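Alginate lyase (Bacteroides ovatus, PDB 3NNB) probably depolymerises the polysaccharide alginate by beta-elimination, as a polysaccharide lyase of a Bacteroides gut bacterium. Local coordinates at residues L14-K18 against Y115-G119; T44-V48 against N132-L136; K196-L202 against Y233-T237; G223-V228 against F250-L255; E341-W345 against F366-P370. Residue numbers count along the deposited sequence, not the author numbering.

Contact 1: residues L14-K18 against Y115-G119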
# COMPACT_ATOMS: atom_id res chain seq x y z
N LEU A 14 8.94 -15.85 -4.60
CA LEU A 14 7.99 -15.70 -5.71
C LEU A 14 8.44 -16.54 -6.90
O LEU A 14 7.61 -17.16 -7.57
CB LEU A 14 7.80 -14.22 -6.09
CG LEU A 14 6.53 -13.90 -6.86
CD1 LEU A 14 5.29 -14.06 -6.02
CD2 LEU A 14 6.64 -12.42 -7.42
N ALA A 15 9.74 -16.55 -7.16
CA ALA A 15 10.29 -17.33 -8.27
C ALA A 15 10.02 -18.80 -8.07
O ALA A 15 9.75 -19.52 -9.05
CB ALA A 15 11.81 -17.06 -8.45
N LYS A 16 10.07 -19.28 -6.83
CA LYS A 16 9.79 -20.69 -6.56
C LYS A 16 8.31 -21.01 -6.70
O LYS A 16 7.94 -22.06 -7.23
CB LYS A 16 10.33 -21.13 -5.19
CG LYS A 16 11.82 -21.04 -5.09
CD LYS A 16 12.33 -21.43 -3.72
CE LYS A 16 13.86 -21.51 -3.77
NZ LYS A 16 14.49 -21.70 -2.44
N VAL A 17 7.45 -20.09 -6.27
CA VAL A 17 6.03 -20.28 -6.46
C VAL A 17 5.72 -20.33 -7.96
O VAL A 17 4.90 -21.12 -8.37
CB VAL A 17 5.18 -19.16 -5.77
CG1 VAL A 17 3.68 -19.34 -6.10
CG2 VAL A 17 5.40 -19.15 -4.26
N LYS A 18 6.37 -19.48 -8.76
CA LYS A 18 6.18 -19.49 -10.21
C LYS A 18 6.61 -20.84 -10.80
O LYS A 18 5.87 -21.42 -11.63
CB LYS A 18 6.97 -18.34 -10.90
CG LYS A 18 6.82 -18.35 -12.46
CD LYS A 18 7.67 -17.30 -13.15
CE LYS A 18 7.68 -17.54 -14.66
NZ LYS A 18 7.90 -16.31 -15.47
N TYR A 115 0.93 -11.97 -15.94
CA TYR A 115 1.98 -12.16 -16.93
C TYR A 115 3.18 -13.00 -16.35
O TYR A 115 3.70 -13.93 -16.98
CB TYR A 115 2.49 -10.83 -17.47
CG TYR A 115 3.72 -11.02 -18.31
CD1 TYR A 115 3.60 -11.50 -19.62
CD2 TYR A 115 4.98 -10.81 -17.81
CE1 TYR A 115 4.73 -11.78 -20.38
CE2 TYR A 115 6.11 -11.05 -18.58
CZ TYR A 115 5.98 -11.55 -19.84
OH TYR A 115 7.11 -11.77 -20.59
N TYR A 116 3.60 -12.68 -15.13
CA TYR A 116 4.72 -13.37 -14.51
C TYR A 116 4.47 -14.85 -14.39
O TYR A 116 5.35 -15.67 -14.73
CB TYR A 116 4.99 -12.76 -13.13
CG TYR A 116 6.21 -13.35 -12.45
CD1 TYR A 116 7.46 -13.25 -13.05
CD2 TYR A 116 6.10 -13.98 -11.22
CE1 TYR A 116 8.59 -13.80 -12.39
CE2 TYR A 116 7.23 -14.52 -10.57
CZ TYR A 116 8.45 -14.41 -11.17
OH TYR A 116 9.55 -14.96 -10.54
N PHE A 117 3.28 -15.22 -13.93
CA PHE A 117 2.98 -16.62 -13.66
C PHE A 117 2.68 -17.41 -14.93
O PHE A 117 2.97 -18.61 -14.99
CB PHE A 117 1.84 -16.74 -12.64
CG PHE A 117 2.31 -16.59 -11.21
CD1 PHE A 117 2.88 -17.67 -10.55
CD2 PHE A 117 2.22 -15.40 -10.55
CE1 PHE A 117 3.33 -17.52 -9.24
CE2 PHE A 117 2.69 -15.25 -9.25
CZ PHE A 117 3.24 -16.31 -8.60
N SER A 118 2.07 -16.76 -15.93
CA SER A 118 1.55 -17.45 -17.12
C SER A 118 2.42 -17.30 -18.35
O SER A 118 2.35 -18.15 -19.27
CB SER A 118 0.13 -16.96 -17.48
OG SER A 118 0.17 -15.66 -18.04
N GLY A 119 3.20 -16.22 -18.42
CA GLY A 119 3.89 -15.83 -19.62
C GLY A 119 3.03 -15.36 -20.77
O GLY A 119 3.56 -15.13 -21.88
O HOH W 1 6.58 -14.58 -17.53
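Leu14 opens the contact from helix 11-19, its CG 3.8 Å from Tyr116 CE2 and its CD1 4.0 Å from Phe117 CZ, so that one leucine touches both aromatic rings at the end of helix 98-118. Ala15 points away overall, yet its CA lies 3.4 Å from Tyr116 OH. Val17 sets CG1 3.6 Å from Phe117 CE1, at the edge of that ring. Leu377 and Ile378 pack on Val17 and Leu14 respectively, so helix 375-378, near the C-terminus, lies against helix 11-19, near the N-terminus. Lys18 lies closest to the partner backbone, its CA 5.5 Å from the CA of Phe117. Its extended side chain runs across Tyr116: CD sits over the ring face, 3.7 Å from the centroid in a CH-pi contact, and NZ makes an off-centre cation-pi contact, 4.4 Å from the Tyr116 ring centroid. Lys18 NZ donates a 2.7 Å hydrogen bond to Tyr116 O. A second, from Lys18 NZ to water 1, measures 3.0 Å. Water 1 in turn donates to Tyr115 O at 3.0 Å. The ammonium group thus meets one carbonyl directly and a second through water at the C-terminal end of helix 98-118, where the helix dipole favours a positive charge, while its aliphatic stem stays in apolar company.

Contact 2: residues T44-V48 against N132-L136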
# COMPACT_ATOMS: atom_id res chain seq x y z
N THR A 44 -12.24 -0.83 -18.97
CA THR A 44 -11.75 0.33 -19.71
C THR A 44 -10.79 1.09 -18.77
O THR A 44 -11.18 1.43 -17.64
CB THR A 44 -12.89 1.29 -20.10
OG1 THR A 44 -13.81 0.57 -20.94
CG2 THR A 44 -12.36 2.52 -20.83
N PRO A 45 -9.54 1.33 -19.21
CA PRO A 45 -8.61 2.06 -18.32
C PRO A 45 -9.17 3.43 -17.95
O PRO A 45 -9.55 4.20 -18.85
CB PRO A 45 -7.34 2.18 -19.13
CG PRO A 45 -7.35 0.94 -20.03
CD PRO A 45 -8.83 0.79 -20.40
N PRO A 46 -9.28 3.71 -16.64
CA PRO A 46 -9.72 5.04 -16.21
C PRO A 46 -8.59 6.07 -16.23
O PRO A 46 -7.43 5.74 -16.48
CB PRO A 46 -10.18 4.79 -14.78
CG PRO A 46 -9.17 3.79 -14.28
CD PRO A 46 -8.90 2.88 -15.48
N SER A 47 -8.91 7.31 -15.89
CA SER A 47 -7.93 8.38 -15.76
C SER A 47 -8.46 9.46 -14.86
O SER A 47 -9.65 9.50 -14.54
CB SER A 47 -7.55 8.99 -17.11
OG SER A 47 -8.53 9.93 -17.57
N VAL A 48 -7.55 10.37 -14.48
CA VAL A 48 -7.94 11.54 -13.72
C VAL A 48 -8.87 12.50 -14.52
O VAL A 48 -9.43 13.43 -13.95
CB VAL A 48 -6.73 12.35 -13.20
CG1 VAL A 48 -5.89 11.47 -12.22
CG2 VAL A 48 -5.87 12.96 -14.38
N ASN A 132 -0.24 3.59 -19.78
CA ASN A 132 -0.24 4.68 -20.78
C ASN A 132 -1.34 5.68 -20.47
O ASN A 132 -1.10 6.90 -20.39
CB ASN A 132 -0.47 4.15 -22.22
CG ASN A 132 0.76 3.50 -22.81
OD1 ASN A 132 1.87 3.87 -22.47
ND2 ASN A 132 0.56 2.60 -23.76
N VAL A 133 -2.54 5.16 -20.27
CA VAL A 133 -3.70 6.03 -20.05
C VAL A 133 -3.53 6.82 -18.75
O VAL A 133 -3.77 8.03 -18.70
CB VAL A 133 -5.00 5.24 -20.06
CG1 VAL A 133 -6.17 6.15 -19.63
CG2 VAL A 133 -5.23 4.65 -21.49
N TRP A 134 -3.07 6.16 -17.70
CA TRP A 134 -2.99 6.82 -16.40
C TRP A 134 -1.82 7.80 -16.24
O TRP A 134 -1.98 8.86 -15.64
CB TRP A 134 -2.94 5.80 -15.24
CG TRP A 134 -3.11 6.46 -13.91
CD1 TRP A 134 -2.14 7.00 -13.13
CD2 TRP A 134 -4.36 6.78 -13.29
NE1 TRP A 134 -2.71 7.60 -12.01
CE2 TRP A 134 -4.07 7.51 -12.11
CE3 TRP A 134 -5.70 6.52 -13.61
CZ2 TRP A 134 -5.06 7.96 -11.24
CZ3 TRP A 134 -6.69 6.95 -12.74
CH2 TRP A 134 -6.37 7.70 -11.59
N PHE A 135 -0.65 7.41 -16.74
CA PHE A 135 0.60 8.09 -16.51
C PHE A 135 1.26 8.83 -17.68
O PHE A 135 2.02 9.78 -17.43
CB PHE A 135 1.66 7.11 -16.00
CG PHE A 135 1.37 6.55 -14.64
CD1 PHE A 135 1.66 7.27 -13.47
CD2 PHE A 135 0.82 5.27 -14.50
CE1 PHE A 135 1.40 6.75 -12.22
CE2 PHE A 135 0.53 4.76 -13.23
CZ PHE A 135 0.86 5.50 -12.09
N LEU A 136 1.12 8.33 -18.92
CA LEU A 136 2.01 8.74 -20.03
C LEU A 136 1.32 9.49 -21.15
O LEU A 136 1.97 10.36 -21.77
CB LEU A 136 2.76 7.54 -20.62
CG LEU A 136 3.49 6.67 -19.57
CD1 LEU A 136 4.14 5.43 -20.26
CD2 LEU A 136 4.52 7.50 -18.81
O HOH W 2 -4.80 9.69 -15.28
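Apolar packing holds the loop 44-48 against residues 132-136 of helix 121-136. Pro45 CB meets Val133 CB at 4.0 Å, Pro46 CG approaches Trp134 CZ3 at 4.3 Å, and Val48 CG1 lies 3.7 Å from Trp134 CZ2. The indole lies alongside Ser47 and Val48, with Ser47 CA 3.6 Å from Trp134 CZ3 and the backbone N of Val48 over one ring face. Main-chain oxygen contributes close contacts too: Pro46 O is 3.4 Å from Val133 CG1 and 3.4 Å from Trp134 CE3, the latter at the ring edge. This is an extended, proline-containing connection laid across a helix on its way from helix 27-41 to the short strand 64-66; the helical packing is consistent with the alpha/alpha toroid expected of this lyase family. Leu101 and Met104 of helix 98-118 also pack on Trp134, so the indole lies among the loop and two consecutive helices. Polar linkage between the segments runs through solvent, as no direct hydrogen bond joins them: Val48 N donates to water 2 at 2.9 Å, and that water donates to Trp134 O at 3.0 Å. Ser47 OG bonds within its own loop, to the backbone N of Met49, and Asp50 accepts a hydrogen bond from Ser47 N.

Contact 3: residues K196-L202 against Y233-T237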
# COMPACT_ATOMS: atom_id res chain seq x y z
N LYS A 196 9.70 5.53 -14.97
CA LYS A 196 10.77 5.98 -14.07
C LYS A 196 10.81 7.52 -14.02
O LYS A 196 11.06 8.09 -12.95
CB LYS A 196 12.11 5.42 -14.51
CG LYS A 196 12.20 3.94 -14.26
CD LYS A 196 13.49 3.31 -14.82
CE LYS A 196 14.73 3.63 -13.99
NZ LYS A 196 15.24 5.01 -14.23
N GLU A 197 10.56 8.19 -15.14
CA GLU A 197 10.54 9.66 -15.18
C GLU A 197 9.38 10.22 -14.34
O GLU A 197 9.54 11.18 -13.62
CB GLU A 197 10.50 10.20 -16.61
CG GLU A 197 11.87 10.10 -17.32
CD GLU A 197 11.87 10.60 -18.76
OE1 GLU A 197 10.81 10.97 -19.28
OE2 GLU A 197 12.96 10.62 -19.36
N TRP A 198 8.21 9.58 -14.44
CA TRP A 198 7.06 9.99 -13.60
C TRP A 198 7.39 9.86 -12.11
O TRP A 198 7.20 10.81 -11.34
CB TRP A 198 5.81 9.18 -13.95
CG TRP A 198 4.55 9.74 -13.38
CD1 TRP A 198 3.65 10.55 -14.04
CD2 TRP A 198 3.99 9.51 -12.08
NE1 TRP A 198 2.62 10.86 -13.23
CE2 TRP A 198 2.78 10.23 -12.02
CE3 TRP A 198 4.38 8.75 -10.98
CZ2 TRP A 198 1.98 10.24 -10.91
CZ3 TRP A 198 3.57 8.76 -9.87
CH2 TRP A 198 2.38 9.50 -9.85
N PHE A 199 7.93 8.71 -11.70
CA PHE A 199 8.25 8.48 -10.30
C PHE A 199 9.41 9.40 -9.87
O PHE A 199 9.48 9.77 -8.72
CB PHE A 199 8.54 7.00 -10.01
CG PHE A 199 7.29 6.21 -9.73
CD1 PHE A 199 6.70 6.25 -8.46
CD2 PHE A 199 6.63 5.51 -10.77
CE1 PHE A 199 5.53 5.59 -8.21
CE2 PHE A 199 5.45 4.86 -10.49
CZ PHE A 199 4.89 4.90 -9.21
N THR A 200 10.32 9.75 -10.78
CA THR A 200 11.44 10.67 -10.43
C THR A 200 10.85 12.02 -10.07
O THR A 200 11.24 12.62 -9.08
CB THR A 200 12.43 10.81 -11.60
OG1 THR A 200 13.11 9.55 -11.84
CG2 THR A 200 13.43 11.90 -11.32
N GLN A 201 9.88 12.49 -10.87
CA GLN A 201 9.20 13.73 -10.61
C GLN A 201 8.38 13.71 -9.34
O GLN A 201 8.37 14.64 -8.56
CB GLN A 201 8.35 14.15 -11.78
CG GLN A 201 9.17 14.61 -12.95
CD GLN A 201 8.26 15.01 -14.11
OE1 GLN A 201 7.80 14.18 -14.86
NE2 GLN A 201 7.99 16.29 -14.23
N LEU A 202 7.69 12.61 -9.10
CA LEU A 202 6.98 12.45 -7.83
C LEU A 202 7.91 12.56 -6.63
O LEU A 202 7.59 13.24 -5.67
CB LEU A 202 6.23 11.12 -7.81
CG LEU A 202 5.45 10.85 -6.52
CD1 LEU A 202 4.28 11.86 -6.31
CD2 LEU A 202 4.97 9.41 -6.42
N TYR A 233 10.09 4.34 -4.04
CA TYR A 233 10.12 5.15 -5.28
C TYR A 233 11.56 5.57 -5.58
O TYR A 233 11.97 5.59 -6.75
CB TYR A 233 9.18 6.35 -5.22
CG TYR A 233 7.77 5.96 -4.85
CD1 TYR A 233 7.31 4.69 -5.04
CD2 TYR A 233 6.90 6.88 -4.24
CE1 TYR A 233 6.00 4.32 -4.63
CE2 TYR A 233 5.64 6.54 -3.89
CZ TYR A 233 5.18 5.25 -4.05
OH TYR A 233 3.92 4.89 -3.59
N ALA A 234 12.34 5.82 -4.53
CA ALA A 234 13.76 6.12 -4.70
C ALA A 234 14.46 4.94 -5.38
O ALA A 234 15.23 5.12 -6.33
CB ALA A 234 14.43 6.45 -3.32
N LEU A 235 14.19 3.71 -4.92
CA LEU A 235 14.85 2.53 -5.49
C LEU A 235 14.43 2.34 -6.94
O LEU A 235 15.28 2.07 -7.79
CB LEU A 235 14.55 1.24 -4.70
CG LEU A 235 15.27 1.18 -3.36
CD1 LEU A 235 14.71 0.05 -2.49
CD2 LEU A 235 16.79 0.94 -3.62
N TYR A 236 13.14 2.53 -7.23
CA TYR A 236 12.66 2.32 -8.61
C TYR A 236 13.32 3.29 -9.61
O TYR A 236 13.56 2.94 -10.76
CB TYR A 236 11.14 2.46 -8.69
CG TYR A 236 10.57 2.14 -10.04
CD1 TYR A 236 10.76 0.88 -10.63
CD2 TYR A 236 9.84 3.09 -10.75
CE1 TYR A 236 10.24 0.58 -11.90
CE2 TYR A 236 9.38 2.80 -12.04
CZ TYR A 236 9.56 1.55 -12.59
OH TYR A 236 9.04 1.20 -13.85
N THR A 237 13.59 4.49 -9.16
CA THR A 237 14.19 5.55 -9.98
C THR A 237 15.73 5.58 -9.92
O THR A 237 16.33 6.48 -10.46
CB THR A 237 13.63 6.92 -9.59
OG1 THR A 237 13.97 7.25 -8.22
CG2 THR A 237 12.11 6.95 -9.74
O HOH W 3 15.30 7.23 -13.26
O HOH W 4 15.71 9.50 -12.02
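Phe199 is the main bump of helix 189-208, pushing its ring between Tyr233 and Tyr236 of helix 221-236. Its CE1 rests over the face of Tyr233, 3.7 Å from CD1, with the two ring planes oblique at 52°. Tyr236 instead directs its edge toward the face of Phe199 in an offset edge-to-face pair, centroids 5.8 Å apart and planes at 86°. The three rings form an aromatic cluster whose sides are closed by aliphatic groups: Leu202 CD2 reaches Tyr233 CD2 at 3.9 Å, and Lys196 CG lies over the Tyr236 face, 4.2 Å from its centroid, in a CH-pi contact. In the other direction, the methyl of Thr237 fills a hollow lined by Lys196, Phe199 and Thr200; its CG2 is 3.6 Å from Lys196 O, 3.6 Å from Phe199 CB and 3.5 Å from Thr200 N. Beside this methyl the gap is bridged by solvent. Water 3 accepts from Lys196 NZ and donates to Thr237 O at 3.1 Å, while water 4 donates to Thr200 OG1 at 2.6 Å and, weakly, to Thr237 O at 3.5 Å. The helix pair is consistent with an alpha/alpha toroid. Helix 171-180 packs against the tyrosines through Ile175, which touches both, and Met178, which touches Tyr236; helix 240-258 meets helix 221-236 at Ala234, through Leu242 and Ala243.

Contact 4: residues G223-V228 against F250-L255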
# COMPACT_ATOMS: atom_id res chain seq x y z
N GLY A 223 3.08 9.01 8.62
CA GLY A 223 4.47 9.33 8.52
C GLY A 223 5.34 8.09 8.29
O GLY A 223 6.32 8.13 7.54
N LEU A 224 4.99 6.98 8.93
CA LEU A 224 5.69 5.72 8.70
C LEU A 224 5.55 5.27 7.24
O LEU A 224 6.53 4.91 6.57
CB LEU A 224 5.19 4.68 9.70
CG LEU A 224 5.96 3.35 9.79
CD1 LEU A 224 5.87 2.75 11.19
CD2 LEU A 224 5.46 2.34 8.74
N ALA A 225 4.32 5.38 6.72
CA ALA A 225 4.04 5.04 5.34
C ALA A 225 4.76 5.97 4.36
O ALA A 225 5.19 5.52 3.29
CB ALA A 225 2.50 4.98 5.07
N TYR A 226 4.91 7.23 4.70
CA TYR A 226 5.65 8.18 3.82
C TYR A 226 7.03 7.65 3.56
O TYR A 226 7.49 7.64 2.43
CB TYR A 226 5.70 9.56 4.45
CG TYR A 226 6.55 10.55 3.67
CD1 TYR A 226 7.92 10.59 3.87
CD2 TYR A 226 5.98 11.40 2.72
CE1 TYR A 226 8.72 11.50 3.18
CE2 TYR A 226 6.78 12.33 2.01
CZ TYR A 226 8.14 12.37 2.25
OH TYR A 226 9.02 13.25 1.60
N ASP A 227 7.70 7.22 4.63
CA ASP A 227 9.08 6.73 4.48
C ASP A 227 9.15 5.50 3.58
O ASP A 227 10.05 5.35 2.78
CB ASP A 227 9.71 6.41 5.82
CG ASP A 227 10.14 7.64 6.59
OD1 ASP A 227 9.93 8.78 6.14
OD2 ASP A 227 10.71 7.47 7.70
N VAL A 228 8.21 4.55 3.78
CA VAL A 228 8.18 3.36 2.91
C VAL A 228 8.04 3.73 1.43
O VAL A 228 8.75 3.21 0.57
CB VAL A 228 7.07 2.34 3.32
CG1 VAL A 228 7.16 1.08 2.48
CG2 VAL A 228 7.20 1.98 4.81
N PHE A 250 14.95 5.17 9.71
CA PHE A 250 13.59 4.69 9.98
C PHE A 250 13.36 4.17 11.42
O PHE A 250 12.35 4.51 12.03
CB PHE A 250 13.21 3.68 8.88
CG PHE A 250 11.82 3.11 8.97
CD1 PHE A 250 10.74 3.75 8.33
CD2 PHE A 250 11.60 1.89 9.59
CE1 PHE A 250 9.50 3.18 8.35
CE2 PHE A 250 10.36 1.33 9.61
CZ PHE A 250 9.32 1.96 8.94
N PRO A 251 14.31 3.43 11.99
CA PRO A 251 14.02 2.95 13.37
C PRO A 251 13.81 4.08 14.36
O PRO A 251 12.79 4.09 15.07
CB PRO A 251 15.26 2.10 13.70
CG PRO A 251 15.66 1.56 12.31
CD PRO A 251 15.51 2.76 11.44
N GLU A 252 14.71 5.06 14.41
CA GLU A 252 14.57 6.15 15.36
C GLU A 252 13.42 7.08 15.01
O GLU A 252 12.69 7.50 15.88
CB GLU A 252 15.88 6.95 15.48
CG GLU A 252 16.99 6.17 16.16
CD GLU A 252 18.28 6.97 16.28
OE1 GLU A 252 18.24 8.16 16.65
OE2 GLU A 252 19.35 6.38 16.01
N LYS A 253 13.22 7.38 13.72
CA LYS A 253 12.21 8.34 13.30
C LYS A 253 10.79 7.80 13.41
O LYS A 253 9.85 8.55 13.78
CB LYS A 253 12.46 8.78 11.87
CG LYS A 253 11.64 9.98 11.43
CD LYS A 253 11.98 10.40 9.97
CE LYS A 253 13.40 10.86 9.79
NZ LYS A 253 13.72 12.01 10.70
N ARG A 254 10.64 6.50 13.14
CA ARG A 254 9.30 5.88 13.01
C ARG A 254 9.05 4.78 14.05
O ARG A 254 8.13 4.88 14.84
CB ARG A 254 9.07 5.33 11.60
CG ARG A 254 9.34 6.32 10.49
CD ARG A 254 8.49 7.59 10.58
NE ARG A 254 8.85 8.50 9.49
CZ ARG A 254 8.32 9.70 9.30
NH1 ARG A 254 7.46 10.21 10.16
NH2 ARG A 254 8.68 10.40 8.25
N LEU A 255 9.89 3.75 14.08
CA LEU A 255 9.60 2.63 14.97
C LEU A 255 9.63 3.02 16.43
O LEU A 255 8.76 2.66 17.20
CB LEU A 255 10.58 1.45 14.76
CG LEU A 255 10.55 0.84 13.35
CD1 LEU A 255 11.58 -0.26 13.24
CD2 LEU A 255 9.13 0.33 12.92
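Asp227 and Arg254 form a bidentate salt bridge between helices 221-236 and 240-258, with Arg254 NE donating to Asp227 OD2 at 2.8 Å and Arg254 NH2 to Asp227 OD1 at 2.9 Å. These consecutive helices make an antiparallel helical hairpin within the alginate lyase family region: the local axes of 223-228 and 250-255 run at 146° and approach to 9.8 Å. Arg254 NH2 has a second acceptor in Gln216 O at the end of helix 210-216, so the buried guanidinium also ties in a third helix. One face of this group lies against the backbone at Gly223 and Leu224, with Gly223 O 3.1 Å from Arg254 CZ. Glycine suits the spot, since a CB there would fall 2.6 Å from Arg254 NH1. Beyond the charges, Leu224 packs CG at 3.7 Å from Phe250 CZ and at 4.1 Å from Arg254 CB. Helix 274-293 adds to this apolar side, His284 and Met285 touching Leu224 and Met288 touching Phe250. More distant contacts join Leu224 CD1 to Leu255 CD2 and Val228 CG2 to Phe250 CE1, both at 4.4 Å. Helix 240-258 has a wider pi-type turn at 251-255, where Phe250 O accepts from both Arg254 N at 2.8 Å and Leu255 N at 3.3 Å.

Contact 5: residues E341-W345 against F366-P370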
# COMPACT_ATOMS: atom_id res chain seq x y z
N GLU A 341 -8.51 -12.08 10.17
CA GLU A 341 -7.85 -12.79 9.09
C GLU A 341 -6.55 -12.10 8.66
O GLU A 341 -5.51 -12.74 8.53
CB GLU A 341 -8.79 -12.95 7.90
CG GLU A 341 -8.12 -13.70 6.77
CD GLU A 341 -9.02 -13.91 5.55
OE1 GLU A 341 -9.99 -13.14 5.41
OE2 GLU A 341 -8.74 -14.82 4.73
N GLU A 342 -6.59 -10.80 8.48
CA GLU A 342 -5.39 -10.03 8.13
C GLU A 342 -4.26 -10.20 9.15
O GLU A 342 -3.10 -10.32 8.77
CB GLU A 342 -5.72 -8.55 7.98
CG GLU A 342 -6.53 -8.25 6.74
CD GLU A 342 -6.69 -6.71 6.47
OE1 GLU A 342 -5.77 -5.95 6.80
OE2 GLU A 342 -7.74 -6.30 5.94
N ALA A 343 -4.62 -10.22 10.44
CA ALA A 343 -3.64 -10.45 11.49
C ALA A 343 -2.88 -11.77 11.30
O ALA A 343 -1.70 -11.85 11.56
CB ALA A 343 -4.31 -10.39 12.86
N CYS A 344 -3.60 -12.83 10.89
CA CYS A 344 -2.99 -14.12 10.65
C CYS A 344 -1.94 -14.06 9.51
O CYS A 344 -0.94 -14.83 9.53
CB CYS A 344 -4.08 -15.14 10.28
SG CYS A 344 -5.19 -15.55 11.66
N TRP A 345 -2.17 -13.18 8.53
CA TRP A 345 -1.21 -12.97 7.45
C TRP A 345 -0.08 -12.02 7.85
O TRP A 345 1.03 -12.17 7.35
CB TRP A 345 -1.92 -12.56 6.16
CG TRP A 345 -2.64 -13.73 5.63
CD1 TRP A 345 -3.94 -14.05 5.82
CD2 TRP A 345 -2.07 -14.80 4.85
NE1 TRP A 345 -4.22 -15.26 5.23
CE2 TRP A 345 -3.09 -15.72 4.61
CE3 TRP A 345 -0.80 -15.05 4.34
CZ2 TRP A 345 -2.88 -16.89 3.87
CZ3 TRP A 345 -0.59 -16.21 3.62
CH2 TRP A 345 -1.62 -17.12 3.40
N PHE A 366 -5.67 -20.04 13.43
CA PHE A 366 -6.87 -19.22 13.33
C PHE A 366 -7.29 -18.80 11.93
O PHE A 366 -8.40 -18.33 11.74
CB PHE A 366 -6.73 -17.99 14.22
CG PHE A 366 -6.43 -18.34 15.67
CD1 PHE A 366 -7.41 -18.93 16.45
CD2 PHE A 366 -5.17 -18.13 16.21
CE1 PHE A 366 -7.14 -19.28 17.76
CE2 PHE A 366 -4.91 -18.47 17.51
CZ PHE A 366 -5.89 -19.05 18.28
N ARG A 367 -6.39 -18.96 10.96
CA ARG A 367 -6.65 -18.51 9.59
C ARG A 367 -7.65 -19.44 8.88
O ARG A 367 -7.51 -20.65 9.03
CB ARG A 367 -5.30 -18.66 8.88
CG ARG A 367 -5.17 -18.12 7.52
CD ARG A 367 -3.82 -18.48 6.96
NE ARG A 367 -2.74 -17.77 7.62
CZ ARG A 367 -1.61 -18.35 8.06
NH1 ARG A 367 -1.43 -19.67 7.89
NH2 ARG A 367 -0.65 -17.60 8.67
N GLU A 368 -8.63 -18.88 8.15
CA GLU A 368 -9.58 -19.68 7.35
C GLU A 368 -9.50 -19.32 5.86
O GLU A 368 -10.42 -19.60 5.08
CB GLU A 368 -11.00 -19.48 7.88
CG GLU A 368 -11.23 -20.17 9.21
CD GLU A 368 -12.65 -20.00 9.72
OE1 GLU A 368 -13.17 -18.85 9.69
OE2 GLU A 368 -13.23 -21.02 10.15
N THR A 369 -8.38 -18.75 5.44
CA THR A 369 -8.19 -18.27 4.08
C THR A 369 -8.31 -19.39 3.03
O THR A 369 -7.50 -20.28 3.01
CB THR A 369 -6.81 -17.55 4.03
OG1 THR A 369 -6.77 -16.58 5.08
CG2 THR A 369 -6.57 -16.79 2.71
N PRO A 370 -9.30 -19.29 2.12
CA PRO A 370 -9.40 -20.33 1.06
C PRO A 370 -8.13 -20.46 0.22
O PRO A 370 -7.40 -19.46 0.01
CB PRO A 370 -10.56 -19.83 0.20
CG PRO A 370 -11.40 -19.05 1.14
CD PRO A 370 -10.42 -18.34 2.04
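Segment 341-345 is a helical turn within helix 336-351, whereas 366-370 leaves helix 359-366 at Arg367 and runs on as a loop; the backbones come nearest at Cys344 and Arg367, CA to CA 5.8 Å. Arg367 reaches back to the helix, its NH2 donating to Cys344 O at 2.9 Å. Its guanidinium also lies over the indole of Trp345, with CZ 4.6 Å from the six-membered ring centroid in a cation-pi contact, and Glu360 forms a salt bridge with NH1. The loop between helices 359-366 and 375-378 is thereby pinned to helix 336-351 in the C-terminal part of the chain, where helix 375-378 supplies Ile375 against both Trp345 and Thr369. Thr369 OG1 relays two hydrogen bonds, accepting from Trp345 NE1 at 2.9 Å and donating to Glu341 OE2 at 2.7 Å. On the apolar side, Cys344 SG touches Phe366 CB at 3.9 Å, and Ile321 packs on both Cys344 and Phe366.

Contacts 3 and 4 share helix 221-236 and interlock along the chain; their centres are 19 Å apart and their nearest atoms about 5 Å. Contact 2 touches contact 3 directly, Phe135 CD1 lying 3.5 Å from Trp198 CE2 in an edge-to-face ring pair, so packing runs on from contact 2 into contact 3. Contacts 1 and 2 use the successive helices 98-118 and 121-136, yet their centres lie 26 Å apart. Contact 5 is on the opposite side of the chain's centre from contacts 2 and 3. The bound sodium, at Glu182, Ser184 and Phe187, is about 12 Å from the Tyr116 side chain of contact 1 and about 11 Å from that of Tyr236 in contact 3.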